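5-ketofructose reductase (Gluconobacter sp., PDB 7COK) reduces 5-ketofructose, probably to fructose with a nicotinamide cofactor, as a member of a novel class in the shikimate dehydrogenase family. Local coordinates at residues P22-A25 against M26-G30; A29-H33 against A34-A38; F185-P188 against T189-I193. All coordinates share one frame; numbering follows the deposited sequence.

Contact 1 of 3, residues P22-A25 against M26-G30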
loop_
_atom_site.group_PDB
_atom_site.type_symbol
_atom_site.label_atom_id
_atom_site.label_comp_id
_atom_site.label_asym_id
_atom_site.label_seq_id
_atom_site.Cartn_x
_atom_site.Cartn_y
_atom_site.Cartn_z
ATOM N N PRO A 22 -2.025 -14.449 -6.342
ATOM C CA PRO A 22 -2.068 -13.537 -7.500
ATOM C C PRO A 22 -3.202 -12.482 -7.484
ATOM O O PRO A 22 -3.414 -11.801 -8.485
ATOM C CB PRO A 22 -2.259 -14.499 -8.675
ATOM C CG PRO A 22 -2.994 -15.646 -8.105
ATOM C CD PRO A 22 -2.712 -15.723 -6.615
ATOM N N THR A 23 -3.924 -12.363 -6.370
ATOM C CA THR A 23 -5.118 -11.512 -6.282
ATOM C C THR A 23 -4.734 -10.066 -6.605
ATOM O O THR A 23 -5.444 -9.362 -7.326
ATOM C CB THR A 23 -5.776 -11.621 -4.886
ATOM O OG1 THR A 23 -6.149 -12.989 -4.642
ATOM C CG2 THR A 23 -7.015 -10.792 -4.822
ATOM N N VAL A 24 -3.562 -9.655 -6.117
ATOM C CA VAL A 24 -3.012 -8.326 -6.403
ATOM C C VAL A 24 -3.018 -8.017 -7.909
ATOM O O VAL A 24 -3.482 -6.959 -8.312
ATOM C CB VAL A 24 -1.616 -8.068 -5.737
ATOM C CG1 VAL A 24 -0.579 -9.101 -6.151
ATOM C CG2 VAL A 24 -1.101 -6.656 -6.055
ATOM N N ALA A 25 -2.530 -8.953 -8.715
ATOM C CA ALA A 25 -2.434 -8.736 -10.144
ATOM C C ALA A 25 -3.824 -8.702 -10.771
ATOM O O ALA A 25 -4.117 -7.855 -11.610
ATOM C CB ALA A 25 -1.569 -9.812 -10.781
ATOM N N MET A 26 -4.680 -9.622 -10.346
ATOM C CA MET A 26 -6.030 -9.664 -10.862
ATOM C C MET A 26 -6.783 -8.347 -10.581
ATOM O O MET A 26 -7.337 -7.704 -11.475
ATOM C CB MET A 26 -6.766 -10.868 -10.290
ATOM C CG MET A 26 -8.176 -11.005 -10.828
ATOM S SD MET A 26 -9.109 -12.284 -10.003
ATOM C CE MET A 26 -9.389 -11.580 -8.384
ATOM N N VAL A 27 -6.794 -7.949 -9.322
ATOM C CA VAL A 27 -7.568 -6.808 -8.895
ATOM C C VAL A 27 -6.987 -5.526 -9.512
ATOM O O VAL A 27 -7.743 -4.721 -9.990
ATOM C CB VAL A 27 -7.630 -6.738 -7.353
ATOM C CG1 VAL A 27 -8.263 -5.439 -6.901
ATOM C CG2 VAL A 27 -8.438 -7.923 -6.829
ATOM N N GLU A 28 -5.665 -5.386 -9.567
ATOM C CA GLU A 28 -5.071 -4.159 -10.114
ATOM C C GLU A 28 -5.294 -4.099 -11.617
ATOM O O GLU A 28 -5.464 -2.997 -12.155
ATOM C CB GLU A 28 -3.608 -4.011 -9.729
ATOM C CG GLU A 28 -3.470 -3.628 -8.259
ATOM C CD GLU A 28 -2.077 -3.208 -7.866
ATOM O OE1 GLU A 28 -1.113 -3.529 -8.596
ATOM O OE2 GLU A 28 -1.934 -2.549 -6.816
ATOM N N ALA A 29 -5.364 -5.257 -12.277
ATOM C CA ALA A 29 -5.697 -5.240 -13.708
ATOM C C ALA A 29 -7.100 -4.650 -13.910
ATOM O O ALA A 29 -7.337 -3.824 -14.815
ATOM C CB ALA A 29 -5.570 -6.629 -14.291
ATOM N N GLY A 30 -8.019 -5.032 -13.028
ATOM C CA GLY A 30 -9.356 -4.454 -12.986
ATOM C C GLY A 30 -9.367 -2.963 -12.697
ATOM O O GLY A 30 -10.022 -2.204 -13.404
#
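Pro22 takes the N-cap position of helix 23-34, and its carbonyl opens the run of helical bonds: Met26 N reaches Pro22 O at 3.1 Å. Its ring packs on Phe6 of the second subunit. At Thr23 the backbone bond is shorter and straighter, Val27 N to Thr23 O at 2.8 Å with an N-H...O angle of 174°. The side chains of this pair run side by side, methyl against methyl, with Thr23 CG2 3.8 Å from Val27 CG2. A chi1 of -59° turns that methyl down the helix and swings OG1 back beside the backbone N, where it hydrogen-bonds Asn21 OD1. These are the opening two turns of the helix in a beta-alpha-beta unit, strand 9-15, helix 23-34, strand 38-44, of the substrate-binding domain; Thr23, Val24 and Val27 all pack on Tyr40 of the second strand. Glu28 N donates to Val24 O at 3.0 Å, and Val24 CG2 lies alongside the extended Glu28 chain, 4.0 Å from its CD. Each carboxylate oxygen has its own partner: OE2 accepts from Tyr40 N, and OE1 forms a salt bridge with Arg39 of the second subunit, so the helix contributes to the dimer interface. Ala25 O receives Ala29 N at 3.0 Å, and Ala29 CB sits 3.3 Å from the same Ala25 O. The two alanines touch Ile280 and Thr276 of helix 270-281, respectively.

Contact 2 of 3, residues A29-H33 against A34-A38; sequences AGYHH and AGLDA
The Tyr31 ring carries Ala38 on one face: Ala38 CB stands 3.6 Å from the ring centroid and only 6° off the normal, a CH-pi contact centred over the ring. Beside it, Ala38 O comes within 3.4 Å of Tyr31 CD2, so backbone as well as methyl of the incoming strand meets this aromatic. Leu36 approaches obliquely, its CD1 4.0 Å from Tyr31 CD1. With chi1 at -71° the ring swings beside its own backbone N, and its far end reaches strand 9-15, where OH hydrogen-bonds Thr11 OG1. Val260, Trp263 and Leu264 of helix 248-264 also pack on the ring, which is buried.

The backbone beyond these side chains closes the helix. Ala34 N still makes an i to i+4 bond, to Gly30 O at 3.1 Å, and a weak one to Tyr31 O. Gly35 then turns to positive phi (70°), its N bonding His32 O from above the carbonyl plane. The next amide folds back further: Leu36 N to Tyr31 O is 2.9 Å and fairly straight, and it brings Leu36 CB close to that same oxygen. Positive phi at Gly35, with Gly35 N returning to His32 O and Leu36 N to Tyr31 O, makes a Schellman motif, here ending helix 23-34 and directing the chain into strand 38-44 of the beta-alpha-beta unit.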
loop_
_atom_site.group_PDB
_atom_site.type_symbol
_atom_site.label_atom_id
_atom_site.label_comp_id
_atom_site.label_asym_id
_atom_site.label_seq_id
_atom_site.Cartn_x
_atom_site.Cartn_y
_atom_site.Cartn_z
ATOM N N ALA A 29 -5.364 -5.257 -12.277
ATOM C CA ALA A 29 -5.697 -5.240 -13.708
ATOM C C ALA A 29 -7.100 -4.650 -13.910
ATOM O O ALA A 29 -7.337 -3.824 -14.815
ATOM C CB ALA A 29 -5.570 -6.629 -14.291
ATOM N N GLY A 30 -8.019 -5.032 -13.028
ATOM C CA GLY A 30 -9.356 -4.454 -12.986
ATOM C C GLY A 30 -9.367 -2.963 -12.697
ATOM O O GLY A 30 -10.022 -2.204 -13.404
ATOM N N TYR A 31 -8.618 -2.545 -11.676
ATOM C CA TYR A 31 -8.505 -1.119 -11.357
ATOM C C TYR A 31 -8.011 -0.309 -12.573
ATOM O O TYR A 31 -8.566 0.739 -12.890
ATOM C CB TYR A 31 -7.545 -0.880 -10.191
ATOM C CG TYR A 31 -8.005 -1.309 -8.797
ATOM C CD1 TYR A 31 -9.359 -1.423 -8.460
ATOM C CD2 TYR A 31 -7.063 -1.592 -7.821
ATOM C CE1 TYR A 31 -9.736 -1.784 -7.172
ATOM C CE2 TYR A 31 -7.432 -1.961 -6.533
ATOM C CZ TYR A 31 -8.772 -2.062 -6.217
ATOM O OH TYR A 31 -9.169 -2.457 -4.942
ATOM N N HIS A 32 -6.982 -0.829 -13.246
ATOM C CA HIS A 32 -6.343 -0.116 -14.360
ATOM C C HIS A 32 -7.297 -0.014 -15.542
ATOM O O HIS A 32 -7.409 1.037 -16.150
ATOM C CB HIS A 32 -5.038 -0.800 -14.739
ATOM C CG HIS A 32 -4.298 -0.113 -15.841
ATOM N ND1 HIS A 32 -3.568 1.039 -15.640
ATOM C CD2 HIS A 32 -4.186 -0.407 -17.159
ATOM C CE1 HIS A 32 -3.018 1.413 -16.782
ATOM N NE2 HIS A 32 -3.381 0.556 -17.720
ATOM N N HIS A 33 -8.034 -1.094 -15.814
ATOM C CA HIS A 33 -8.990 -1.112 -16.915
ATOM C C HIS A 33 -10.089 -0.072 -16.692
ATOM O O HIS A 33 -10.553 0.576 -17.667
ATOM C CB HIS A 33 -9.565 -2.534 -17.076
ATOM C CG HIS A 33 -10.480 -2.706 -18.260
ATOM N ND1 HIS A 33 -11.813 -2.354 -18.232
ATOM C CD2 HIS A 33 -10.249 -3.224 -19.488
ATOM C CE1 HIS A 33 -12.364 -2.635 -19.404
ATOM N NE2 HIS A 33 -11.440 -3.179 -20.173
ATOM N N ALA A 34 -10.495 0.107 -15.434
ATOM C CA ALA A 34 -11.566 1.067 -15.053
ATOM C C ALA A 34 -11.067 2.503 -14.995
ATOM O O ALA A 34 -11.876 3.424 -14.897
ATOM C CB ALA A 34 -12.199 0.691 -13.711
ATOM N N GLY A 35 -9.748 2.667 -15.040
ATOM C CA GLY A 35 -9.101 3.979 -14.882
ATOM C C GLY A 35 -9.214 4.487 -13.456
ATOM O O GLY A 35 -9.226 5.705 -13.217
ATOM N N LEU A 36 -9.266 3.551 -12.508
ATOM C CA LEU A 36 -9.462 3.877 -11.101
ATOM C C LEU A 36 -8.100 4.014 -10.484
ATOM O O LEU A 36 -7.231 3.132 -10.654
ATOM C CB LEU A 36 -10.254 2.760 -10.413
ATOM C CG LEU A 36 -11.515 3.025 -9.586
ATOM C CD1 LEU A 36 -11.720 1.864 -8.610
ATOM C CD2 LEU A 36 -11.487 4.348 -8.849
ATOM N N ASP A 37 -7.881 5.131 -9.790
ATOM C CA ASP A 37 -6.626 5.326 -9.080
ATOM C C ASP A 37 -6.722 4.629 -7.721
ATOM O O ASP A 37 -6.971 5.243 -6.684
ATOM C CB ASP A 37 -6.255 6.795 -8.949
ATOM C CG ASP A 37 -4.958 6.996 -8.179
ATOM O OD1 ASP A 37 -4.156 6.027 -8.085
ATOM O OD2 ASP A 37 -4.739 8.116 -7.657
ATOM N N ALA A 38 -6.540 3.321 -7.773
ATOM C CA ALA A 38 -6.663 2.454 -6.596
ATOM C C ALA A 38 -5.520 1.457 -6.655
ATOM O O ALA A 38 -5.018 1.130 -7.736
ATOM C CB ALA A 38 -8.023 1.744 -6.562
#

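Contact 3 of 3, residues F185-P188 against T189-I193; sequences FSLP and TGTDI
A type II beta turn from Pro188 to Thr191 reverses the chain in the loop between strands 175-180 and 193-196, on the surface of the Rossmann-type domain. Pro188 O is the acceptor for both bonds that close it. Thr191 OG1 donates the shorter, at 2.7 Å, arriving 18° out of the carbonyl plane; Thr191 N adds a weak one at 3.3 Å. The hydroxyl owes this position to a chi1 of -61°, which sets OG1 beside its own backbone N, so that both donors of one residue converge on a single oxygen. The same OG1 also lies against the proline ring, 3.6 Å from Pro188 CD. On its other branch Thr191 CG2 meets Leu187 CD2 at 4.1 Å, the two side chains crossing at about a right angle. Leu187 is buried against Val211 and Leu216, whereas Pro188 and Thr191 both rest on Val128 of strand 126-130. Gly190, with phi 77°, takes the third position of the turn, where type II geometry calls for positive phi, and the chain passes on through Asp192 to enter the parallel Rossmann-type sheet at strand 193-196.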
loop_
_atom_site.group_PDB
_atom_site.type_symbol
_atom_site.label_atom_id
_atom_site.label_comp_id
_atom_site.label_asym_id
_atom_site.label_seq_id
_atom_site.Cartn_x
_atom_site.Cartn_y
_atom_site.Cartn_z
ATOM N N PHE A 185 -18.501 -41.854 -6.360
ATOM C CA PHE A 185 -19.759 -41.360 -5.816
ATOM C C PHE A 185 -20.821 -41.271 -6.898
ATOM O O PHE A 185 -20.617 -40.688 -7.965
ATOM C CB PHE A 185 -19.627 -40.025 -5.067
ATOM C CG PHE A 185 -20.913 -39.585 -4.412
ATOM C CD1 PHE A 185 -21.411 -40.254 -3.282
ATOM C CD2 PHE A 185 -21.660 -38.540 -4.959
ATOM C CE1 PHE A 185 -22.618 -39.862 -2.697
ATOM C CE2 PHE A 185 -22.850 -38.141 -4.378
ATOM C CZ PHE A 185 -23.340 -38.805 -3.253
ATOM N N SER A 186 -21.948 -41.897 -6.601
ATOM C CA SER A 186 -23.073 -41.898 -7.503
ATOM C C SER A 186 -24.044 -40.815 -7.057
ATOM O O SER A 186 -24.601 -40.892 -5.975
ATOM C CB SER A 186 -23.747 -43.265 -7.475
ATOM O OG SER A 186 -22.782 -44.276 -7.700
ATOM N N LEU A 187 -24.249 -39.817 -7.910
ATOM C CA LEU A 187 -25.218 -38.762 -7.622
ATOM C C LEU A 187 -26.629 -39.288 -7.389
ATOM O O LEU A 187 -27.147 -40.020 -8.242
ATOM C CB LEU A 187 -25.221 -37.755 -8.753
ATOM C CG LEU A 187 -24.115 -36.701 -8.791
ATOM C CD1 LEU A 187 -22.673 -37.224 -8.822
ATOM C CD2 LEU A 187 -24.380 -35.855 -10.027
ATOM N N PRO A 188 -27.256 -38.925 -6.238
ATOM C CA PRO A 188 -28.650 -39.362 -6.066
ATOM C C PRO A 188 -29.501 -38.793 -7.170
ATOM O O PRO A 188 -29.217 -37.698 -7.686
ATOM C CB PRO A 188 -29.071 -38.778 -4.711
ATOM C CG PRO A 188 -28.034 -37.796 -4.334
ATOM C CD PRO A 188 -26.778 -38.129 -5.084
ATOM N N THR A 189 -30.520 -39.549 -7.556
ATOM C CA THR A 189 -31.453 -39.087 -8.562
ATOM C C THR A 189 -32.019 -37.700 -8.194
ATOM O O THR A 189 -32.187 -37.386 -7.016
ATOM C CB THR A 189 -32.540 -40.156 -8.840
ATOM O OG1 THR A 189 -33.132 -39.893 -10.108
ATOM C CG2 THR A 189 -33.593 -40.223 -7.743
ATOM N N GLY A 190 -32.255 -36.879 -9.211
ATOM C CA GLY A 190 -32.732 -35.514 -9.024
ATOM C C GLY A 190 -31.709 -34.481 -8.587
ATOM O O GLY A 190 -32.092 -33.401 -8.161
ATOM N N THR A 191 -30.416 -34.796 -8.687
ATOM C CA THR A 191 -29.382 -33.804 -8.385
ATOM C C THR A 191 -29.325 -32.780 -9.515
ATOM O O THR A 191 -29.212 -33.138 -10.689
ATOM C CB THR A 191 -28.006 -34.460 -8.189
ATOM O OG1 THR A 191 -28.032 -35.381 -7.083
ATOM C CG2 THR A 191 -26.900 -33.388 -7.972
ATOM N N ASP A 192 -29.390 -31.504 -9.136
ATOM C CA ASP A 192 -29.425 -30.390 -10.086
ATOM C C ASP A 192 -28.044 -29.808 -10.329
ATOM O O ASP A 192 -27.719 -29.379 -11.434
ATOM C CB ASP A 192 -30.361 -29.291 -9.563
ATOM C CG ASP A 192 -31.809 -29.745 -9.459
ATOM O OD1 ASP A 192 -32.364 -30.230 -10.474
ATOM O OD2 ASP A 192 -32.390 -29.606 -8.355
ATOM N N ILE A 193 -27.220 -29.800 -9.286
ATOM C CA ILE A 193 -25.929 -29.124 -9.311
ATOM C C ILE A 193 -24.908 -30.014 -8.603
ATOM O O ILE A 193 -25.168 -30.490 -7.486
ATOM C CB ILE A 193 -25.990 -27.759 -8.572
ATOM C CG1 ILE A 193 -27.045 -26.837 -9.204
ATOM C CG2 ILE A 193 -24.614 -27.087 -8.516
ATOM C CD1 ILE A 193 -27.551 -25.759 -8.270
#

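How the contacts relate
From the N terminus, the chain leaves strand 9-15 and enters helix 23-34 at contact 1, which spans its opening turns. Contact 2 follows on the same helix, overlapping contact 1 at Ala29 and Gly30; it closes the helix and bends the chain toward strand 38-44, the outermost strand of the mixed sheet within this chain. The two neither nest nor cross, and their centres lie 10 Å apart. Contact 3 comes much later, in series, where a loop returns to the parallel sheet beside strand 126-130. It lies on the opposite side of the chain's centre, its nearest atoms about 21 Å from contact 1 and 28 Å from contact 2. Contacts 1 and 2 thus belong to the substrate-binding domain and contact 3 to the Rossmann-type domain.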